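Local coordinates for protein fervidolysin (Fervidobacterium pennivorans, PDB 1R6V) that degrades keratin into peptides as a subtilisin-like serine protease, letting the bacterium grow on native feathers, at residues R407-L410 against E411-F415; G421-H424 against D425-Y428; A527-M530 against A531-R534. The protein carries 1 engineered substitution. All coordinates share one frame; numbering follows the deposited sequence.

Interaction 1. Residues R407-L410 against E411-F415; sequences RKLL and ENTAF
Glu411 is held between Arg407 and Lys408: Arg407 bonds OE2 and Lys408 bonds OE1. The three residues form a salt-bridge network along the last turns of helix 403-413. Arg407 NH1 donates to Glu411 OE2 at 3.0 Å. It meets that oxygen on the syn side, but 32° out of the carboxylate plane. On the arginine's part, OE2 sits at the guanidinium edge and in its plane. The guanidinium and carboxylate planes are 52° apart. The Arg407 chain runs straight to CD and then bends at chi3 (58°), which brings NH1 back to the glutamate.

Lys408 reaches the other oxygen. Its chain curls at both chi2 and chi3, and NZ comes to Glu411 OE1 at 2.9 Å, nearly along the C-O axis. Two cations on one buried carboxylate would probably keep it ionised. Arg407 NH1 has a second salt bridge, to Asp494, and NH2 donates to the backbone O of His492.

Further along, Thr413 OG1 turns back to Leu409 O at 2.8 Å. The same carbonyl takes a weak bond from Thr413 N. A water donates both to Thr413 OG1 and to Leu410 O, at 2.8 Å each. Leu409 CD1 lies 4.0 Å from Thr413 CG2, side chains crossing at a slant. Leu410 packs on Val387, Val390 and Leu394 of helix 380-397.

The backbone bonds Glu411 N to Arg407 O and Asn412 N to Lys408 O are regular i to i+4 links. Helix 403-413 of the subtilisin-like domain packs one side on helix 380-397, which carries Ser381, and turns a buried salt-bridge network to Asp494 of the Ig-like domain.

Interaction 2. Residues G421-H424 against D425-Y428; sequences GWDH and DTGY
The indole of Trp422 sends an edge onto the face of the Tyr428 ring. This edge-to-face pair lies across a tight turn closed by a single antiparallel beta bridge, in the loop between helices 403-413 and 433-438 of the catalytic domain. Trp422 CD1 stands over the centre of the phenol, 3.1 Å above its plane. The centroids of the five-membered ring and the phenol are 4.2 Å apart. The planes meet at 53°, so the pair is tilted well away from a right angle. In the plane of the indole, Tyr428 CG lies at its edge. One indole face has the backbone N of His424 above it, offset toward the rim. Trp422 CG is anti to its own backbone N (chi1 178°), which places CD1 over the phenol.

The rings lie beside a backbone bridge. Asp423 and Gly427 form this bridge as a hydrogen-bonded pair. Asp423 N donates to Gly427 O at 3.1 Å, and the return bond from Gly427 N to Asp423 O is weak. Trp422 CA adds a CA-H...O contact to Gly427 O. Gly427 has a positive phi, which suits a residue without a side chain.

Inside the turn, Asp423 OD1 accepts two backbone N-H groups. It takes a nearly straight bond from Thr426 N at 2.8 Å (173°). It also takes a weak bond from Asp425 N, consistent with an Asx turn. OD2 accepts hydrogen bonds from Asn418 ND2 and Asn420 ND2, so both carboxylate oxygens brace the loop. At the open end, one water donates to Gly421 O at 2.9 Å and to Tyr428 O at 2.6 Å.

Interaction 3. Residues A527-M530 against A531-R534; sequences ALRM and AEER
Two successive i to i+3 bonds coil the backbone into a short 3-10 turn, from Arg529 O to Glu532 N at 2.9 Å and from Met530 O to Glu533 N at 3.0 Å. In both, the donor stands well above the carbonyl plane.

Glu532 then folds its side chain back over the start of this turn. Its CG is anti to the carbonyl carbon (chi1 -62°), and the chain beyond runs extended. OE1 receives two backbone N-H groups. Arg529 N bonds to it at 2.9 Å, from above the carboxylate plane, and Leu528 N gives a weak bond. Ala527 CB packs against the same oxygen at 3.5 Å.

OE2 forms a salt bridge with Arg529 NH1 at 2.9 Å. The carboxylate stands almost perpendicular to the guanidinium, at 88°, and OE2 comes to the guanidinium edge near its plane. The arginine chain is extended from CG to NE and crosses the glutamate at an angle.

Both charged groups have further partners. Glu532 OE2 also accepts a hydrogen bond from Thr667 N. Arg529 NE pairs with Asp649, NH1 reaches Trp665 O, and the guanidinium makes a cation-pi contact with Trp666. With so many contacts, the arginine head should be fixed in rotation.

The turn leads into strand 535-543, in the Ig-like sandwich domain. The partners of Arg529 and Glu532 lie in the second beta-sandwich domain, so this is a polar contact between the two sandwich domains with both charged side chains buried.

How the interactions relate
The three contacts come in series along the chain. Interactions 1 and 2 are neighbours in the catalytic domain, with centres about 11 Å apart. Interaction 1 lies at the end of helix 403-413 and just beyond it; the loop of interaction 2 follows before helix 433-438. They touch where Tyr428 CE1 lies 3.3 Å from Glu411 OE1. Interaction 3 is remote, in the Ig-like domain. Its centre is about 42 Å from interaction 1's and about 37 Å from interaction 2's. Interaction 1 reaches Asp494 on strand 487-494 of the Ig-like domain, and interaction 3 reaches the second sandwich domain. Charged groups thus bridge successive domains twice, away from the catalytic and calcium sites.

Interaction 1. Residues R407-L410 against E411-F415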
loop_
_atom_site.group_PDB
_atom_site.type_symbol
_atom_site.label_atom_id
_atom_site.label_comp_id
_atom_site.label_asym_id
_atom_site.label_seq_id
_atom_site.Cartn_x
_atom_site.Cartn_y
_atom_site.Cartn_z
ATOM N N ARG A 407 2.091 -17.431 -8.999
ATOM C CA ARG A 407 0.812 -16.846 -9.347
ATOM C C ARG A 407 0.376 -17.275 -10.745
ATOM O O ARG A 407 -0.771 -17.660 -10.936
ATOM C CB ARG A 407 0.842 -15.318 -9.277
ATOM C CG ARG A 407 -0.505 -14.677 -9.625
ATOM C CD ARG A 407 -0.465 -13.165 -9.419
ATOM N NE ARG A 407 0.585 -12.520 -10.208
ATOM C CZ ARG A 407 0.528 -12.334 -11.522
ATOM N NH1 ARG A 407 -0.541 -12.736 -12.210
ATOM N NH2 ARG A 407 1.546 -11.757 -12.147
ATOM N N LYS A 408 1.285 -17.210 -11.721
ATOM C CA LYS A 408 0.876 -17.607 -13.067
ATOM C C LYS A 408 0.489 -19.067 -13.157
ATOM O O LYS A 408 -0.367 -19.427 -13.960
ATOM C CB LYS A 408 1.974 -17.306 -14.097
ATOM C CG LYS A 408 2.253 -15.817 -14.307
ATOM C CD LYS A 408 0.984 -14.982 -14.605
ATOM C CE LYS A 408 0.135 -15.567 -15.717
ATOM N NZ LYS A 408 -1.060 -14.685 -15.977
ATOM N N LEU A 409 1.120 -19.920 -12.359
ATOM C CA LEU A 409 0.787 -21.340 -12.390
ATOM C C LEU A 409 -0.653 -21.495 -11.928
ATOM O O LEU A 409 -1.439 -22.236 -12.523
ATOM C CB LEU A 409 1.719 -22.134 -11.475
ATOM C CG LEU A 409 1.451 -23.647 -11.386
ATOM C CD1 LEU A 409 1.355 -24.296 -12.794
ATOM C CD2 LEU A 409 2.567 -24.287 -10.589
ATOM N N LEU A 410 -1.007 -20.788 -10.859
ATOM C CA LEU A 410 -2.377 -20.858 -10.364
ATOM C C LEU A 410 -3.394 -20.375 -11.391
ATOM O O LEU A 410 -4.445 -20.992 -11.571
ATOM C CB LEU A 410 -2.542 -20.006 -9.102
ATOM C CG LEU A 410 -1.749 -20.444 -7.878
ATOM C CD1 LEU A 410 -2.064 -19.486 -6.756
ATOM C CD2 LEU A 410 -2.067 -21.850 -7.501
ATOM N N GLU A 411 -3.096 -19.256 -12.047
ATOM C CA GLU A 411 -4.010 -18.686 -13.023
ATOM C C GLU A 411 -4.106 -19.548 -14.277
ATOM O O GLU A 411 -5.192 -19.711 -14.831
ATOM C CB GLU A 411 -3.574 -17.264 -13.370
ATOM C CG GLU A 411 -3.724 -16.295 -12.180
ATOM C CD GLU A 411 -3.114 -14.930 -12.425
ATOM O OE1 GLU A 411 -2.575 -14.688 -13.531
ATOM O OE2 GLU A 411 -3.171 -14.093 -11.495
ATOM N N ASN A 412 -2.981 -20.119 -14.697
ATOM C CA ASN A 412 -2.969 -20.966 -15.885
ATOM C C ASN A 412 -3.694 -22.294 -15.695
ATOM O O ASN A 412 -4.124 -22.902 -16.682
ATOM C CB ASN A 412 -1.530 -21.256 -16.332
ATOM C CG ASN A 412 -0.825 -20.027 -16.871
ATOM O OD1 ASN A 412 -1.458 -19.023 -17.195
ATOM N ND2 ASN A 412 0.497 -20.109 -16.985
ATOM N N THR A 413 -3.850 -22.738 -14.451
ATOM C CA THR A 413 -4.499 -24.021 -14.191
ATOM C C THR A 413 -5.856 -23.943 -13.511
ATOM O O THR A 413 -6.462 -24.980 -13.198
ATOM C CB THR A 413 -3.582 -24.958 -13.352
ATOM O OG1 THR A 413 -3.217 -24.315 -12.118
ATOM C CG2 THR A 413 -2.320 -25.302 -14.125
ATOM N N ALA A 414 -6.341 -22.723 -13.296
ATOM C CA ALA A 414 -7.635 -22.535 -12.643
ATOM C C ALA A 414 -8.754 -23.071 -13.514
ATOM O O ALA A 414 -8.662 -23.051 -14.736
ATOM C CB ALA A 414 -7.880 -21.053 -12.347
ATOM N N PHE A 415 -9.809 -23.548 -12.870
ATOM C CA PHE A 415 -10.957 -24.077 -13.579
ATOM C C PHE A 415 -11.849 -22.905 -13.927
ATOM O O PHE A 415 -12.314 -22.169 -13.049
ATOM C CB PHE A 415 -11.706 -25.062 -12.696
ATOM C CG PHE A 415 -12.969 -25.573 -13.306
ATOM C CD1 PHE A 415 -14.171 -25.465 -12.624
ATOM C CD2 PHE A 415 -12.959 -26.128 -14.578
ATOM C CE1 PHE A 415 -15.358 -25.908 -13.204
ATOM C CE2 PHE A 415 -14.139 -26.574 -15.173
ATOM C CZ PHE A 415 -15.340 -26.461 -14.485
HETATM O O HOH W 1 -3.397 -16.483 -17.849
HETATM O O HOH W 2 -5.060 -23.407 -10.207
#

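Interaction 2. Residues G421-H424 against D425-Y428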
loop_
_atom_site.group_PDB
_atom_site.type_symbol
_atom_site.label_atom_id
_atom_site.label_comp_id
_atom_site.label_asym_id
_atom_site.label_seq_id
_atom_site.Cartn_x
_atom_site.Cartn_y
_atom_site.Cartn_z
ATOM N N GLY A 421 -13.268 -17.515 -19.351
ATOM C CA GLY A 421 -11.817 -17.455 -19.254
ATOM C C GLY A 421 -11.264 -16.580 -18.140
ATOM O O GLY A 421 -10.371 -17.007 -17.405
ATOM N N TRP A 422 -11.777 -15.359 -18.025
ATOM C CA TRP A 422 -11.340 -14.414 -17.002
ATOM C C TRP A 422 -12.401 -13.340 -16.793
ATOM O O TRP A 422 -13.046 -12.911 -17.753
ATOM C CB TRP A 422 -10.052 -13.719 -17.426
ATOM C CG TRP A 422 -9.577 -12.698 -16.431
ATOM C CD1 TRP A 422 -8.742 -12.914 -15.366
ATOM C CD2 TRP A 422 -9.920 -11.305 -16.393
ATOM N NE1 TRP A 422 -8.541 -11.744 -14.673
ATOM C CE2 TRP A 422 -9.252 -10.741 -15.278
ATOM C CE3 TRP A 422 -10.725 -10.477 -17.187
ATOM C CZ2 TRP A 422 -9.363 -9.390 -14.940
ATOM C CZ3 TRP A 422 -10.835 -9.128 -16.848
ATOM C CH2 TRP A 422 -10.155 -8.602 -15.732
ATOM N N ASP A 423 -12.570 -12.907 -15.544
ATOM C CA ASP A 423 -13.520 -11.849 -15.202
ATOM C C ASP A 423 -13.117 -11.162 -13.892
ATOM O O ASP A 423 -12.290 -11.684 -13.152
ATOM C CB ASP A 423 -14.957 -12.394 -15.125
ATOM C CG ASP A 423 -15.124 -13.511 -14.111
ATOM O OD1 ASP A 423 -14.786 -13.294 -12.925
ATOM O OD2 ASP A 423 -15.610 -14.601 -14.502
ATOM N N HIS A 424 -13.685 -9.984 -13.629
ATOM C CA HIS A 424 -13.376 -9.206 -12.424
ATOM C C HIS A 424 -13.892 -9.816 -11.128
ATOM O O HIS A 424 -13.520 -9.384 -10.038
ATOM C CB HIS A 424 -13.958 -7.787 -12.525
ATOM C CG HIS A 424 -13.278 -6.912 -13.531
ATOM N ND1 HIS A 424 -12.889 -5.619 -13.248
ATOM C CD2 HIS A 424 -12.943 -7.130 -14.824
ATOM C CE1 HIS A 424 -12.343 -5.079 -14.325
ATOM N NE2 HIS A 424 -12.364 -5.975 -15.295
ATOM N N ASP A 425 -14.759 -10.811 -11.232
ATOM C CA ASP A 425 -15.318 -11.412 -10.029
ATOM C C ASP A 425 -14.437 -12.504 -9.424
ATOM O O ASP A 425 -14.154 -12.501 -8.221
ATOM C CB ASP A 425 -16.705 -11.986 -10.333
ATOM C CG ASP A 425 -17.749 -10.909 -10.526
ATOM O OD1 ASP A 425 -18.894 -11.240 -10.899
ATOM O OD2 ASP A 425 -17.424 -9.727 -10.295
ATOM N N THR A 426 -13.993 -13.422 -10.271
ATOM C CA THR A 426 -13.191 -14.547 -9.806
ATOM C C THR A 426 -11.866 -14.710 -10.528
ATOM O O THR A 426 -11.229 -15.762 -10.433
ATOM C CB THR A 426 -13.985 -15.849 -9.958
ATOM O OG1 THR A 426 -13.193 -16.965 -9.515
ATOM C CG2 THR A 426 -14.370 -16.046 -11.415
ATOM N N GLY A 427 -11.441 -13.676 -11.237
ATOM C CA GLY A 427 -10.182 -13.785 -11.956
ATOM C C GLY A 427 -10.247 -14.914 -12.966
ATOM O O GLY A 427 -11.227 -15.034 -13.703
ATOM N N TYR A 428 -9.224 -15.766 -12.996
ATOM C CA TYR A 428 -9.191 -16.861 -13.960
ATOM C C TYR A 428 -9.990 -18.107 -13.579
ATOM O O TYR A 428 -10.002 -19.084 -14.325
ATOM C CB TYR A 428 -7.736 -17.228 -14.275
ATOM C CG TYR A 428 -6.972 -16.057 -14.861
ATOM C CD1 TYR A 428 -6.330 -15.143 -14.036
ATOM C CD2 TYR A 428 -6.944 -15.831 -16.239
ATOM C CE1 TYR A 428 -5.675 -14.029 -14.563
ATOM C CE2 TYR A 428 -6.294 -14.714 -16.775
ATOM C CZ TYR A 428 -5.662 -13.818 -15.929
ATOM O OH TYR A 428 -5.030 -12.706 -16.439
HETATM O O HOH W 3 -9.268 -19.628 -16.761
#

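Interaction 3. Residues A527-M530 against A531-R534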
loop_
_atom_site.group_PDB
_atom_site.type_symbol
_atom_site.label_atom_id
_atom_site.label_comp_id
_atom_site.label_asym_id
_atom_site.label_seq_id
_atom_site.Cartn_x
_atom_site.Cartn_y
_atom_site.Cartn_z
ATOM N N ALA A 527 2.537 19.225 -5.237
ATOM C CA ALA A 527 2.024 20.301 -6.073
ATOM C C ALA A 527 0.836 20.918 -5.357
ATOM O O ALA A 527 0.053 20.213 -4.718
ATOM C CB ALA A 527 1.584 19.749 -7.432
ATOM N N LEU A 528 0.695 22.229 -5.473
ATOM C CA LEU A 528 -0.391 22.934 -4.811
ATOM C C LEU A 528 -1.574 23.234 -5.715
ATOM O O LEU A 528 -2.636 23.628 -5.229
ATOM C CB LEU A 528 0.141 24.252 -4.231
ATOM C CG LEU A 528 1.312 24.103 -3.250
ATOM C CD1 LEU A 528 1.840 25.479 -2.821
ATOM C CD2 LEU A 528 0.850 23.316 -2.034
ATOM N N ARG A 529 -1.396 23.039 -7.022
ATOM C CA ARG A 529 -2.446 23.357 -7.989
ATOM C C ARG A 529 -2.672 22.311 -9.072
ATOM O O ARG A 529 -1.723 21.719 -9.574
ATOM C CB ARG A 529 -2.113 24.677 -8.681
ATOM C CG ARG A 529 -1.750 25.787 -7.727
ATOM C CD ARG A 529 -1.325 27.037 -8.476
ATOM N NE ARG A 529 -0.749 28.010 -7.556
ATOM C CZ ARG A 529 0.450 27.885 -6.993
ATOM N NH1 ARG A 529 1.210 26.832 -7.264
ATOM N NH2 ARG A 529 0.880 28.800 -6.128
ATOM N N MET A 530 -3.935 22.118 -9.440
ATOM C CA MET A 530 -4.279 21.156 -10.484
ATOM C C MET A 530 -3.569 21.547 -11.782
ATOM O O MET A 530 -3.176 20.691 -12.576
ATOM C CB MET A 530 -5.800 21.125 -10.700
ATOM C CG MET A 530 -6.269 20.037 -11.657
ATOM S SD MET A 530 -8.071 19.990 -11.832
ATOM C CE MET A 530 -8.482 18.808 -10.582
ATOM N N ALA A 531 -3.372 22.849 -11.982
ATOM C CA ALA A 531 -2.712 23.336 -13.184
ATOM C C ALA A 531 -1.271 22.848 -13.329
ATOM O O ALA A 531 -0.709 22.896 -14.421
ATOM C CB ALA A 531 -2.745 24.878 -13.221
ATOM N N GLU A 532 -0.676 22.379 -12.235
ATOM C CA GLU A 532 0.698 21.894 -12.263
ATOM C C GLU A 532 0.794 20.414 -12.653
ATOM O O GLU A 532 1.865 19.932 -13.025
ATOM C CB GLU A 532 1.353 22.120 -10.901
ATOM C CG GLU A 532 1.416 23.594 -10.537
ATOM C CD GLU A 532 1.753 23.844 -9.087
ATOM O OE1 GLU A 532 1.197 23.130 -8.223
ATOM O OE2 GLU A 532 2.561 24.764 -8.827
ATOM N N GLU A 533 -0.321 19.707 -12.564
ATOM C CA GLU A 533 -0.345 18.290 -12.908
ATOM C C GLU A 533 -0.026 18.094 -14.391
ATOM O O GLU A 533 -0.465 18.867 -15.236
ATOM C CB GLU A 533 -1.717 17.688 -12.597
ATOM C CG GLU A 533 -1.785 16.179 -12.844
ATOM C CD GLU A 533 -3.189 15.605 -12.736
ATOM O OE1 GLU A 533 -3.350 14.389 -13.004
ATOM O OE2 GLU A 533 -4.129 16.357 -12.384
ATOM N N ARG A 534 0.755 17.059 -14.688
ATOM C CA ARG A 534 1.133 16.726 -16.058
ATOM C C ARG A 534 0.629 15.299 -16.287
ATOM O O ARG A 534 0.467 14.539 -15.336
ATOM C CB ARG A 534 2.654 16.754 -16.223
ATOM C CG ARG A 534 3.360 18.014 -15.730
ATOM C CD ARG A 534 3.284 19.125 -16.758
ATOM N NE ARG A 534 1.907 19.501 -16.995
ATOM C CZ ARG A 534 1.435 19.996 -18.129
ATOM N NH1 ARG A 534 2.228 20.187 -19.177
ATOM N NH2 ARG A 534 0.150 20.288 -18.211
#